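Local coordinates for uncharacterized conserved protein (Vibrio parahaemolyticus, PDB 3MUQ), which is of unknown function but has a periplasmic-binding-protein-like fold, consistent with a secreted protein that captures a small ligand, at residues M154-Q165 and T174-L184; I88-I98 and V107-A116. All blocks are in the same frame, centred on the assembly; numbering follows the deposited sequence.

Contacts 1 and 2 lie in the same lobe of the chain, with their centres about 16 Å apart and each more than 20 Å from the centre of the chain. They follow one another in sequence: contact 2 (88-98 with 107-116) closes before contact 1 (154-165 with 174-184) opens. The end of strand 78-90 joins them. Val89 CG1 lies 3.9 Å from Trp175 CE3, and Val89 CG2 is 4.0 Å from Leu158 CD2, whereas Ile88, the preceding residue, faces helix 104-113 in contact 2. Farther out, Leu184 CB lies 3.5 Å from Gly90 O, and Gln165 O packs 3.2 Å from Pro91 CG.

Contact 1: M154-Q165 and T174-L184; sequences MGPTLNMASEMQ and TWLAYQNKLDL
Asp183 N donates to Ser162 OG over 2.8 Å, and an N-H...O angle of 169° makes this bond nearly straight. With OG anti to the backbone N, the hydroxyl is carried out to the chain that follows helix 172-178. At the C-terminal end of the helix, Gln165 NE2 divides its two hydrogens between the segments: one goes to Ser162 O at 2.9 Å, on a lone pair in the carbonyl plane, the other to Asp183 O at 3.1 Å, tilted 24° from that carbonyl's plane. Both acceptors lie close to the amide plane, which fixes its rotation, and a water donates to Gln165 OE1 and Asp183 O. Gln165 thereby ties the Schellman end of its helix to the inverse gamma turn centred on Asp183.

Apolar packing runs back along the helix. Leu182 CD2 sits 3.5 Å from Leu158 O and also touches Ser162 CB, while Leu184 reaches Ala161 and Ser162. Leu158 CD1 meets Thr174 CG2. Gly155 CA stands over one face of the Tyr178 ring, 3.9 Å from its centroid, a CH-pi contact; Asn159 OD1 lies at the ring edge, in plane. At the start of the helix Met154 CG presses on Thr174, whose OG1 hydrogen-bonds to Asp171.

The axes of segments 154-163 and 174-178 have a signed crossing angle of -60° and approach to 10.1 Å. Leu184 rests on Val89 of strand 78-90, Ala161 on Ile119 of strand 118-120, and Leu176 on Trp222 of the second subunit.

Contact 2: I88-I98 and V107-A116; sequences IVGPKADPAKI and VFKEIANKNA
A strand-loop-helix connection of the periplasmic-binding-protein-like fold brings the end of strand 78-90 and its following loop against helix 104-113. Ile98 supplies much of the apolar contact. Its CG1 lies between the backbone N and the carbonyl carbon (chi1 70°), which leaves CG2 to meet Ile111 CG1 at 3.9 Å while CD1 presses on Val107 CG1. Ile88 extends this layer from the strand: its CD1 approaches Phe108 CE1 at the ring edge, near the ring plane, at 4.0 Å. At the other end Ala96 CB packs against Ala116 CB, also 4.0 Å away, just beyond the Schellman motif that ends the helix.

Two successive type I turns, Pro91 to Asp94 and Asp94 to Lys97, shape the loop. Asp94 OD1 accepts Ile98 N at 3.0 Å on its syn side, with an N-H...O angle of 162°, and also bonds to Tyr167 OH; this carboxylate therefore braces the backbone that presents Ile98 to the helix. Val107 and Ile98 both pack on Phe188 of strand 185-188, and the Phe108 ring meets that of Trp135.

The polar contacts are less settled. Glu110 OE1 comes within 2.8 Å of Lys97 O, two acceptors that would not bond as long as Glu110 is a carboxylate; this approach, with Asp101 OD2 near OE2, may raise the pKa of Glu110. Beside it, Lys114 NZ makes a weak hydrogen bond of 3.1 Å to Ala96 O.

Contact 1: M154-Q165 and T174-L184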
loop_
_atom_site.group_PDB
_atom_site.type_symbol
_atom_site.label_atom_id
_atom_site.label_comp_id
_atom_site.label_asym_id
_atom_site.label_seq_id
_atom_site.Cartn_x
_atom_site.Cartn_y
_atom_site.Cartn_z
HETATM N N MSE A 154 1.701 -17.351 9.802
HETATM C CA MSE A 154 1.042 -17.821 8.585
HETATM C C MSE A 154 1.818 -18.972 7.917
HETATM O O MSE A 154 1.238 -19.992 7.543
HETATM C CB MSE A 154 0.864 -16.651 7.603
HETATM C CG MSE A 154 -0.092 -16.935 6.454
HETATM SE SE MSE A 154 -1.898 -17.196 7.126
HETATM C CE MSE A 154 -2.079 -19.129 6.889
ATOM N N GLY A 155 3.126 -18.792 7.751
ATOM C CA GLY A 155 3.961 -19.810 7.124
ATOM C C GLY A 155 3.910 -21.160 7.838
ATOM O O GLY A 155 3.609 -22.178 7.229
ATOM N N PRO A 156 4.223 -21.177 9.141
ATOM C CA PRO A 156 4.160 -22.425 9.920
ATOM C C PRO A 156 2.752 -23.030 9.902
ATOM O O PRO A 156 2.616 -24.248 9.870
ATOM C CB PRO A 156 4.538 -21.973 11.337
ATOM C CG PRO A 156 5.478 -20.769 11.072
ATOM C CD PRO A 156 4.815 -20.064 9.910
ATOM N N THR A 157 1.729 -22.185 9.927
ATOM C CA THR A 157 0.344 -22.639 9.792
ATOM C C THR A 157 0.147 -23.368 8.460
ATOM O O THR A 157 -0.392 -24.468 8.439
ATOM C CB THR A 157 -0.653 -21.469 9.960
ATOM O OG1 THR A 157 -0.540 -20.965 11.293
ATOM C CG2 THR A 157 -2.097 -21.926 9.728
ATOM N N LEU A 158 0.613 -22.777 7.358
ATOM C CA LEU A 158 0.595 -23.488 6.070
ATOM C C LEU A 158 1.347 -24.838 6.112
ATOM O O LEU A 158 0.838 -25.860 5.624
ATOM C CB LEU A 158 1.137 -22.598 4.936
ATOM C CG LEU A 158 0.198 -21.449 4.520
ATOM C CD1 LEU A 158 0.915 -20.439 3.607
ATOM C CD2 LEU A 158 -1.085 -21.967 3.860
ATOM N N ASN A 159 2.561 -24.839 6.671
ATOM C CA ASN A 159 3.354 -26.063 6.785
ATOM C C ASN A 159 2.579 -27.120 7.552
ATOM O O ASN A 159 2.589 -28.298 7.198
ATOM C CB ASN A 159 4.705 -25.801 7.485
ATOM C CG ASN A 159 5.621 -24.894 6.669
ATOM O OD1 ASN A 159 5.557 -24.883 5.441
ATOM N ND2 ASN A 159 6.480 -24.130 7.355
HETATM N N MSE A 160 1.892 -26.687 8.602
HETATM C CA MSE A 160 1.086 -27.609 9.393
HETATM C C MSE A 160 -0.076 -28.160 8.555
HETATM O O MSE A 160 -0.351 -29.359 8.568
HETATM C CB MSE A 160 0.573 -26.922 10.671
HETATM C CG MSE A 160 -0.034 -27.883 11.693
HETATM SE SE MSE A 160 1.288 -29.201 12.363
HETATM C CE MSE A 160 2.585 -27.928 12.980
ATOM N N ALA A 161 -0.754 -27.286 7.821
ATOM C CA ALA A 161 -1.877 -27.719 6.998
ATOM C C ALA A 161 -1.425 -28.737 5.934
ATOM O O ALA A 161 -2.150 -29.687 5.622
ATOM C CB ALA A 161 -2.581 -26.511 6.359
ATOM N N SER A 162 -0.231 -28.540 5.383
ATOM C CA SER A 162 0.312 -29.465 4.391
ATOM C C SER A 162 0.674 -30.796 5.048
ATOM O O SER A 162 0.386 -31.871 4.509
ATOM C CB SER A 162 1.537 -28.849 3.684
ATOM O OG SER A 162 2.026 -29.691 2.645
ATOM N N GLU A 163 1.310 -30.732 6.216
ATOM C CA GLU A 163 1.689 -31.954 6.923
ATOM C C GLU A 163 0.462 -32.808 7.267
ATOM O O GLU A 163 0.448 -34.037 7.076
ATOM C CB GLU A 163 2.442 -31.609 8.202
ATOM C CG GLU A 163 2.696 -32.798 9.111
ATOM C CD GLU A 163 3.530 -33.880 8.444
ATOM O OE1 GLU A 163 4.466 -33.538 7.693
ATOM O OE2 GLU A 163 3.248 -35.077 8.678
HETATM N N MSE A 164 -0.580 -32.154 7.767
HETATM C CA MSE A 164 -1.761 -32.879 8.217
HETATM C C MSE A 164 -2.824 -33.014 7.135
HETATM O O MSE A 164 -3.896 -33.567 7.380
HETATM C CB MSE A 164 -2.330 -32.224 9.471
HETATM C CG MSE A 164 -1.381 -32.314 10.631
HETATM SE SE MSE A 164 -2.186 -31.598 12.231
HETATM C CE MSE A 164 -3.645 -32.895 12.389
ATOM N N GLN A 165 -2.515 -32.529 5.935
ATOM C CA GLN A 165 -3.505 -32.485 4.851
ATOM C C GLN A 165 -4.819 -31.874 5.328
ATOM O O GLN A 165 -5.877 -32.503 5.276
ATOM C CB GLN A 165 -3.739 -33.885 4.273
ATOM C CG GLN A 165 -2.549 -34.378 3.443
ATOM C CD GLN A 165 -2.322 -33.500 2.219
ATOM O OE1 GLN A 165 -3.067 -33.588 1.238
ATOM N NE2 GLN A 165 -1.299 -32.638 2.275
ATOM N N THR A 174 1.349 -15.106 1.387
ATOM C CA THR A 174 2.115 -16.139 2.056
ATOM C C THR A 174 1.931 -17.431 1.271
ATOM O O THR A 174 2.882 -18.190 1.061
ATOM C CB THR A 174 1.709 -16.305 3.536
ATOM O OG1 THR A 174 1.682 -15.013 4.152
ATOM C CG2 THR A 174 2.735 -17.188 4.276
ATOM N N TRP A 175 0.712 -17.641 0.791
ATOM C CA TRP A 175 0.402 -18.810 -0.037
ATOM C C TRP A 175 1.328 -18.913 -1.247
ATOM O O TRP A 175 1.863 -19.975 -1.526
ATOM C CB TRP A 175 -1.047 -18.760 -0.532
ATOM C CG TRP A 175 -1.254 -19.674 -1.708
ATOM C CD1 TRP A 175 -1.533 -19.315 -2.997
ATOM C CD2 TRP A 175 -1.139 -21.094 -1.703
ATOM N NE1 TRP A 175 -1.622 -20.439 -3.791
ATOM C CE2 TRP A 175 -1.382 -21.542 -3.019
ATOM C CE3 TRP A 175 -0.869 -22.039 -0.706
ATOM C CZ2 TRP A 175 -1.358 -22.894 -3.365
ATOM C CZ3 TRP A 175 -0.848 -23.379 -1.051
ATOM C CH2 TRP A 175 -1.099 -23.792 -2.370
ATOM N N LEU A 176 1.512 -17.805 -1.962
ATOM C CA LEU A 176 2.324 -17.817 -3.186
ATOM C C LEU A 176 3.792 -18.098 -2.895
ATOM O O LEU A 176 4.458 -18.813 -3.654
ATOM C CB LEU A 176 2.194 -16.493 -3.959
ATOM C CG LEU A 176 0.806 -16.156 -4.502
ATOM C CD1 LEU A 176 0.733 -14.700 -5.005
ATOM C CD2 LEU A 176 0.431 -17.132 -5.609
ATOM N N ALA A 177 4.299 -17.522 -1.808
ATOM C CA ALA A 177 5.697 -17.743 -1.425
ATOM C C ALA A 177 5.961 -19.178 -0.994
ATOM O O ALA A 177 7.072 -19.670 -1.157
ATOM C CB ALA A 177 6.128 -16.779 -0.317
ATOM N N TYR A 178 4.947 -19.837 -0.436
ATOM C CA TYR A 178 5.117 -21.182 0.125
ATOM C C TYR A 178 4.632 -22.337 -0.777
ATOM O O TYR A 178 4.959 -23.496 -0.534
ATOM C CB TYR A 178 4.404 -21.277 1.485
ATOM C CG TYR A 178 5.193 -20.744 2.666
ATOM C CD1 TYR A 178 5.459 -19.383 2.797
ATOM C CD2 TYR A 178 5.659 -21.599 3.663
ATOM C CE1 TYR A 178 6.175 -18.885 3.881
ATOM C CE2 TYR A 178 6.383 -21.108 4.756
ATOM C CZ TYR A 178 6.632 -19.752 4.852
ATOM O OH TYR A 178 7.336 -19.246 5.920
ATOM N N GLN A 179 3.851 -22.035 -1.809
ATOM C CA GLN A 179 3.148 -23.096 -2.539
ATOM C C GLN A 179 4.102 -24.164 -3.075
ATOM O O GLN A 179 3.751 -25.342 -3.142
ATOM C CB GLN A 179 2.303 -22.510 -3.670
ATOM C CG GLN A 179 3.133 -21.758 -4.704
ATOM C CD GLN A 179 2.285 -21.119 -5.771
ATOM O OE1 GLN A 179 1.265 -21.671 -6.181
ATOM N NE2 GLN A 179 2.702 -19.944 -6.232
ATOM N N ASN A 180 5.317 -23.761 -3.424
ATOM C CA ASN A 180 6.288 -24.693 -3.995
ATOM C C ASN A 180 6.628 -25.858 -3.057
ATOM O O ASN A 180 7.083 -26.911 -3.504
ATOM C CB ASN A 180 7.567 -23.954 -4.415
ATOM C CG ASN A 180 8.447 -23.561 -3.216
ATOM O OD1 ASN A 180 8.181 -22.572 -2.520
ATOM N ND2 ASN A 180 9.509 -24.336 -2.985
ATOM N N LYS A 181 6.404 -25.672 -1.760
ATOM C CA LYS A 181 6.693 -26.727 -0.792
ATOM C C LYS A 181 5.446 -27.207 -0.031
ATOM O O LYS A 181 5.553 -27.908 0.972
ATOM C CB LYS A 181 7.786 -26.279 0.189
ATOM C CG LYS A 181 7.389 -25.179 1.158
ATOM C CD LYS A 181 8.625 -24.672 1.914
ATOM C CE LYS A 181 8.274 -23.661 2.998
ATOM N NZ LYS A 181 9.462 -22.868 3.451
ATOM N N LEU A 182 4.264 -26.832 -0.506
ATOM C CA LEU A 182 3.029 -27.277 0.138
ATOM C C LEU A 182 2.288 -28.292 -0.732
ATOM O O LEU A 182 2.163 -28.112 -1.936
ATOM C CB LEU A 182 2.120 -26.078 0.437
ATOM C CG LEU A 182 2.726 -25.042 1.397
ATOM C CD1 LEU A 182 1.915 -23.738 1.437
ATOM C CD2 LEU A 182 2.884 -25.652 2.788
ATOM N N ASP A 183 1.788 -29.354 -0.116
ATOM C CA ASP A 183 0.944 -30.307 -0.828
ATOM C C ASP A 183 -0.500 -29.872 -0.674
ATOM O O ASP A 183 -1.314 -30.606 -0.123
ATOM C CB ASP A 183 1.102 -31.721 -0.251
ATOM C CG ASP A 183 2.429 -32.361 -0.609
ATOM O OD1 ASP A 183 3.174 -31.809 -1.450
ATOM O OD2 ASP A 183 2.726 -33.434 -0.043
ATOM N N LEU A 184 -0.797 -28.663 -1.140
ATOM C CA LEU A 184 -2.112 -28.066 -1.001
ATOM C C LEU A 184 -2.383 -27.281 -2.279
ATOM O O LEU A 184 -1.466 -27.045 -3.065
ATOM C CB LEU A 184 -2.114 -27.080 0.178
ATOM C CG LEU A 184 -1.659 -27.567 1.562
ATOM C CD1 LEU A 184 -1.405 -26.366 2.484
ATOM C CD2 LEU A 184 -2.676 -28.520 2.160
HETATM O O HOH W 1 -2.994 -32.789 -1.500
#

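Contact 2: I88-I98 and V107-A116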
loop_
_atom_site.group_PDB
_atom_site.type_symbol
_atom_site.label_atom_id
_atom_site.label_comp_id
_atom_site.label_asym_id
_atom_site.label_seq_id
_atom_site.Cartn_x
_atom_site.Cartn_y
_atom_site.Cartn_z
ATOM N N ILE A 88 -8.819 -19.822 0.656
ATOM C CA ILE A 88 -8.946 -21.043 1.432
ATOM C C ILE A 88 -8.166 -22.118 0.697
ATOM O O ILE A 88 -8.449 -22.427 -0.458
ATOM C CB ILE A 88 -10.411 -21.530 1.569
ATOM C CG1 ILE A 88 -11.318 -20.448 2.153
ATOM C CG2 ILE A 88 -10.467 -22.834 2.405
ATOM C CD1 ILE A 88 -10.839 -19.861 3.504
ATOM N N VAL A 89 -7.159 -22.669 1.355
ATOM C CA VAL A 89 -6.366 -23.719 0.744
ATOM C C VAL A 89 -6.603 -25.041 1.474
ATOM O O VAL A 89 -7.054 -25.058 2.622
ATOM C CB VAL A 89 -4.879 -23.359 0.748
ATOM C CG1 VAL A 89 -4.689 -21.915 0.204
ATOM C CG2 VAL A 89 -4.301 -23.512 2.140
ATOM N N GLY A 90 -6.325 -26.146 0.791
ATOM C CA GLY A 90 -6.522 -27.462 1.368
ATOM C C GLY A 90 -5.954 -28.544 0.471
ATOM O O GLY A 90 -5.288 -28.246 -0.512
ATOM N N PRO A 91 -6.217 -29.816 0.808
ATOM C CA PRO A 91 -5.626 -30.903 0.024
ATOM C C PRO A 91 -6.233 -30.887 -1.364
ATOM O O PRO A 91 -7.419 -30.574 -1.512
ATOM C CB PRO A 91 -6.061 -32.169 0.780
ATOM C CG PRO A 91 -6.387 -31.696 2.181
ATOM C CD PRO A 91 -6.944 -30.303 1.992
ATOM N N LYS A 92 -5.435 -31.227 -2.368
ATOM C CA LYS A 92 -5.931 -31.262 -3.733
ATOM C C LYS A 92 -7.210 -32.107 -3.826
ATOM O O LYS A 92 -8.120 -31.793 -4.585
ATOM C CB LYS A 92 -4.850 -31.787 -4.682
ATOM C CG LYS A 92 -5.195 -31.628 -6.157
ATOM C CD LYS A 92 -4.093 -32.176 -7.056
ATOM C CE LYS A 92 -4.025 -31.417 -8.380
ATOM N NZ LYS A 92 -5.370 -31.188 -8.986
ATOM N N ALA A 93 -7.280 -33.166 -3.028
ATOM C CA ALA A 93 -8.422 -34.071 -3.048
ATOM C C ALA A 93 -9.687 -33.510 -2.372
ATOM O O ALA A 93 -10.760 -34.075 -2.520
ATOM C CB ALA A 93 -8.032 -35.424 -2.433
ATOM N N ASP A 94 -9.557 -32.423 -1.613
ATOM C CA ASP A 94 -10.724 -31.708 -1.090
ATOM C C ASP A 94 -11.775 -32.622 -0.447
ATOM O O ASP A 94 -12.925 -32.672 -0.886
ATOM C CB ASP A 94 -11.367 -30.911 -2.217
ATOM C CG ASP A 94 -12.514 -30.041 -1.753
ATOM O OD1 ASP A 94 -12.606 -29.715 -0.546
ATOM O OD2 ASP A 94 -13.329 -29.670 -2.618
ATOM N N PRO A 95 -11.392 -33.310 0.627
ATOM C CA PRO A 95 -12.252 -34.325 1.243
ATOM C C PRO A 95 -13.540 -33.761 1.836
ATOM O O PRO A 95 -14.501 -34.521 1.979
ATOM C CB PRO A 95 -11.360 -34.918 2.342
ATOM C CG PRO A 95 -10.394 -33.831 2.657
ATOM C CD PRO A 95 -10.116 -33.158 1.345
ATOM N N ALA A 96 -13.575 -32.475 2.179
ATOM C CA ALA A 96 -14.824 -31.878 2.661
ATOM C C ALA A 96 -15.712 -31.398 1.517
ATOM O O ALA A 96 -16.816 -30.896 1.744
ATOM C CB ALA A 96 -14.550 -30.726 3.641
ATOM N N LYS A 97 -15.220 -31.540 0.292
ATOM C CA LYS A 97 -15.947 -31.089 -0.888
ATOM C C LYS A 97 -16.398 -29.625 -0.773
ATOM O O LYS A 97 -17.573 -29.311 -0.971
ATOM C CB LYS A 97 -17.157 -31.998 -1.171
ATOM C CG LYS A 97 -16.851 -33.500 -1.225
ATOM C CD LYS A 97 -15.715 -33.805 -2.186
ATOM C CE LYS A 97 -15.233 -35.248 -2.060
ATOM N NZ LYS A 97 -13.955 -35.467 -2.809
ATOM N N ILE A 98 -15.469 -28.724 -0.464
ATOM C CA ILE A 98 -15.817 -27.306 -0.388
ATOM C C ILE A 98 -15.555 -26.574 -1.699
ATOM O O ILE A 98 -15.997 -25.436 -1.878
ATOM C CB ILE A 98 -14.992 -26.571 0.682
ATOM C CG1 ILE A 98 -13.535 -26.453 0.219
ATOM C CG2 ILE A 98 -15.127 -27.261 2.021
ATOM C CD1 ILE A 98 -12.865 -25.185 0.613
ATOM N N VAL A 107 -18.379 -22.718 3.228
ATOM C CA VAL A 107 -17.125 -23.445 3.339
ATOM C C VAL A 107 -16.789 -23.753 4.807
ATOM O O VAL A 107 -16.495 -24.899 5.158
ATOM C CB VAL A 107 -15.948 -22.710 2.640
ATOM C CG1 VAL A 107 -14.649 -23.410 2.947
ATOM C CG2 VAL A 107 -16.174 -22.642 1.112
ATOM N N PHE A 108 -16.848 -22.746 5.669
ATOM C CA PHE A 108 -16.569 -22.971 7.091
ATOM C C PHE A 108 -17.526 -23.993 7.712
ATOM O O PHE A 108 -17.094 -24.937 8.373
ATOM C CB PHE A 108 -16.572 -21.650 7.871
ATOM C CG PHE A 108 -15.258 -20.910 7.811
ATOM C CD1 PHE A 108 -14.612 -20.720 6.600
ATOM C CD2 PHE A 108 -14.670 -20.405 8.965
ATOM C CE1 PHE A 108 -13.395 -20.039 6.541
ATOM C CE2 PHE A 108 -13.464 -19.718 8.917
ATOM C CZ PHE A 108 -12.824 -19.538 7.711
ATOM N N LYS A 109 -18.819 -23.830 7.457
ATOM C CA LYS A 109 -19.818 -24.732 8.016
ATOM C C LYS A 109 -19.568 -26.174 7.586
ATOM O O LYS A 109 -19.654 -27.093 8.397
ATOM C CB LYS A 109 -21.223 -24.296 7.593
ATOM C CG LYS A 109 -21.685 -23.014 8.245
ATOM C CD LYS A 109 -22.930 -22.447 7.581
ATOM C CE LYS A 109 -23.242 -21.061 8.126
ATOM N NZ LYS A 109 -24.358 -20.400 7.398
ATOM N N GLU A 110 -19.258 -26.351 6.303
ATOM C CA GLU A 110 -19.026 -27.662 5.714
ATOM C C GLU A 110 -17.787 -28.328 6.333
ATOM O O GLU A 110 -17.793 -29.512 6.659
ATOM C CB GLU A 110 -18.848 -27.493 4.202
ATOM C CG GLU A 110 -18.997 -28.744 3.356
ATOM C CD GLU A 110 -19.672 -28.449 2.017
ATOM O OE1 GLU A 110 -19.472 -29.229 1.055
ATOM O OE2 GLU A 110 -20.406 -27.434 1.931
ATOM N N ILE A 111 -16.713 -27.561 6.476
ATOM C CA ILE A 111 -15.496 -28.068 7.103
ATOM C C ILE A 111 -15.789 -28.537 8.532
ATOM O O ILE A 111 -15.384 -29.638 8.953
ATOM C CB ILE A 111 -14.390 -26.990 7.098
ATOM C CG1 ILE A 111 -13.797 -26.871 5.681
ATOM C CG2 ILE A 111 -13.317 -27.316 8.126
ATOM C CD1 ILE A 111 -12.685 -25.826 5.538
ATOM N N ALA A 112 -16.525 -27.718 9.278
ATOM C CA ALA A 112 -16.862 -28.080 10.651
ATOM C C ALA A 112 -17.771 -29.307 10.700
ATOM O O ALA A 112 -17.526 -30.232 11.469
ATOM C CB ALA A 112 -17.493 -26.916 11.375
ATOM N N ASN A 113 -18.807 -29.330 9.865
ATOM C CA ASN A 113 -19.772 -30.435 9.930
ATOM C C ASN A 113 -19.212 -31.771 9.441
ATOM O O ASN A 113 -19.685 -32.833 9.841
ATOM C CB ASN A 113 -21.087 -30.079 9.229
ATOM C CG ASN A 113 -21.822 -28.923 9.915
ATOM O OD1 ASN A 113 -21.812 -28.803 11.143
ATOM N ND2 ASN A 113 -22.465 -28.071 9.120
ATOM N N LYS A 114 -18.183 -31.724 8.604
ATOM C CA LYS A 114 -17.538 -32.949 8.168
ATOM C C LYS A 114 -16.354 -33.285 9.073
ATOM O O LYS A 114 -15.692 -34.319 8.910
ATOM C CB LYS A 114 -17.113 -32.861 6.702
ATOM C CG LYS A 114 -18.261 -32.555 5.752
ATOM C CD LYS A 114 -18.138 -33.363 4.478
ATOM C CE LYS A 114 -19.046 -32.821 3.393
ATOM N NZ LYS A 114 -18.639 -33.340 2.060
ATOM N N ASN A 115 -16.113 -32.426 10.054
ATOM C CA ASN A 115 -14.958 -32.594 10.921
ATOM C C ASN A 115 -13.672 -32.851 10.118
ATOM O O ASN A 115 -12.868 -33.735 10.441
ATOM C CB ASN A 115 -15.199 -33.698 11.952
ATOM C CG ASN A 115 -14.166 -33.682 13.044
ATOM O OD1 ASN A 115 -13.802 -32.621 13.563
ATOM N ND2 ASN A 115 -13.653 -34.856 13.382
ATOM N N ALA A 116 -13.502 -32.076 9.056
ATOM C CA ALA A 116 -12.252 -32.038 8.304
ATOM C C ALA A 116 -11.165 -31.367 9.136
ATOM O O ALA A 116 -11.448 -30.667 10.105
ATOM C CB ALA A 116 -12.451 -31.271 7.007
#